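Local coordinates for brain tumor protein (PDB 6J9R) that is a TRIM-family protein that probably acts as a translational repressor and contributes here its dimer-forming coiled-coil domain, at residues Glu103-Pro106 and Ala107-Ser110. Sequence-based numbering, arbitrary orientation.
Sequences ERSP and APPS
The S105 hydroxyl lies over the face of the peptide that joins A107 to P108. OG is 3.1 Å from A107 C, and almost all of that separation is height above the amide plane. S105 OG is also 3.2 Å from P108 N. That nitrogen carries no hydrogen, so the approach is a van der Waals contact. The A107 carbonyl oxygen is close as well, but the angle is poor for a hydrogen bond. OG stands anti to the S105 backbone N (chi1 -168°), which carries it across the inside of the bend.

The proline rings add looser van der Waals contacts. P108 CG rests 4.0 Å from S105 CB, so the proline ring packs alongside the serine. P109 CD reaches the hydroxyl more loosely, 4.1 Å from S105 OG. P108 CD also lies 4.1 Å from P106 C.

This bend is the turn of a helical hairpin. The long helix 30-104 stops here, and helix 110-128 runs back along it, the fold-back seen in TRIM coiled-coil domains. P106 has helix-like backbone angles, whereas A107 is extended. P108 and P109 follow in polyproline II-like conformation, and P109 takes the N-cap position of helix 110-128.

The N-terminal helix of the second subunit lies against this end of the hairpin. P108 packs on L9 of that subunit. E103, in the last turn of the long helix, forms a salt bridge to R17 of the second subunit through OE1 and packs on its L13.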
ATOM      1  N   GLU B 103       3.077  52.386  42.165  1.00 39.23           N
ATOM      2  CA  GLU B 103       4.008  53.516  42.125  1.00 36.91           C
ATOM      3  C   GLU B 103       3.380  54.843  42.551  1.00 42.69           C
ATOM      4  O   GLU B 103       4.090  55.752  42.962  1.00 46.10           O
ATOM      5  CB  GLU B 103       4.592  53.678  40.732  1.00 33.20           C
ATOM      6  CG  GLU B 103       5.651  52.655  40.401  1.00 41.85           C
ATOM      7  CD  GLU B 103       5.810  52.434  38.910  1.00 53.44           C
ATOM      8  OE1 GLU B 103       5.193  53.195  38.139  1.00 60.54           O
ATOM      9  OE2 GLU B 103       6.521  51.490  38.509  1.00 53.98           O
ATOM     10  N   ARG B 104       2.056  54.951  42.469  1.00 49.36           N
ATOM     11  CA  ARG B 104       1.407  56.221  42.751  1.00 49.53           C
ATOM     12  C   ARG B 104       0.932  56.229  44.182  1.00 60.15           C
ATOM     13  O   ARG B 104       0.559  57.271  44.729  1.00 71.03           O
ATOM     14  CB  ARG B 104       0.218  56.446  41.809  1.00 44.43           C
ATOM     15  N   SER B 105       0.988  55.064  44.806  1.00 63.65           N
ATOM     16  CA  SER B 105       0.497  54.937  46.160  1.00 67.60           C
ATOM     17  C   SER B 105       1.510  55.539  47.129  1.00 74.71           C
ATOM     18  O   SER B 105       2.696  55.210  47.069  1.00 73.23           O
ATOM     19  CB  SER B 105       0.220  53.469  46.491  1.00 63.44           C
ATOM     20  OG  SER B 105      -0.512  53.347  47.697  1.00 64.72           O
ATOM     21  N   PRO B 106       1.041  56.428  48.023  1.00 85.53           N
ATOM     22  CA  PRO B 106       1.865  56.921  49.133  1.00 92.92           C
ATOM     23  C   PRO B 106       2.265  55.751  50.029  1.00 92.44           C
ATOM     24  O   PRO B 106       3.384  55.703  50.544  1.00 94.97           O
ATOM     25  CB  PRO B 106       0.939  57.901  49.870  1.00 94.52           C
ATOM     26  CG  PRO B 106      -0.154  58.224  48.896  1.00 92.52           C
ATOM     27  CD  PRO B 106      -0.311  57.013  48.031  1.00 85.08           C
ATOM     28  N   ALA B 107       1.341  54.805  50.176  1.00 81.44           N
ATOM     29  CA  ALA B 107       1.547  53.619  50.990  1.00 78.50           C
ATOM     30  C   ALA B 107       0.702  52.465  50.449  1.00 72.23           C
ATOM     31  O   ALA B 107      -0.485  52.355  50.767  1.00 72.34           O
ATOM     32  CB  ALA B 107       1.196  53.904  52.440  1.00 82.02           C
ATOM     33  N   PRO B 108       1.315  51.615  49.605  1.00 66.80           N
ATOM     34  CA  PRO B 108       0.673  50.468  48.948  1.00 53.93           C
ATOM     35  C   PRO B 108       0.109  49.475  49.960  1.00 57.06           C
ATOM     36  O   PRO B 108       0.868  48.905  50.749  1.00 58.91           O
ATOM     37  CB  PRO B 108       1.813  49.830  48.152  1.00 48.04           C
ATOM     38  CG  PRO B 108       2.824  50.893  48.000  1.00 54.04           C
ATOM     39  CD  PRO B 108       2.734  51.732  49.230  1.00 63.18           C
ATOM     40  N   PRO B 109      -1.207  49.247  49.924  1.00 55.08           N
ATOM     41  CA  PRO B 109      -1.824  48.257  50.811  1.00 54.26           C
ATOM     42  C   PRO B 109      -1.239  46.864  50.581  1.00 57.29           C
ATOM     43  O   PRO B 109      -0.695  46.600  49.512  1.00 59.79           O
ATOM     44  CB  PRO B 109      -3.305  48.296  50.416  1.00 49.37           C
ATOM     45  CG  PRO B 109      -3.487  49.561  49.673  1.00 50.31           C
ATOM     46  CD  PRO B 109      -2.182  49.861  49.011  1.00 51.32           C
ATOM     47  N   SER B 110      -1.335  45.986  51.571  1.00 62.20           N
ATOM     48  CA  SER B 110      -0.820  44.633  51.412  1.00 59.88           C
ATOM     49  C   SER B 110      -1.592  43.868  50.341  1.00 54.76           C
ATOM     50  O   SER B 110      -1.021  43.024  49.654  1.00 56.38           O
ATOM     51  CB  SER B 110      -0.877  43.877  52.740  1.00 68.10           C
ATOM     52  OG  SER B 110      -2.214  43.750  53.194  1.00 76.52           O
TER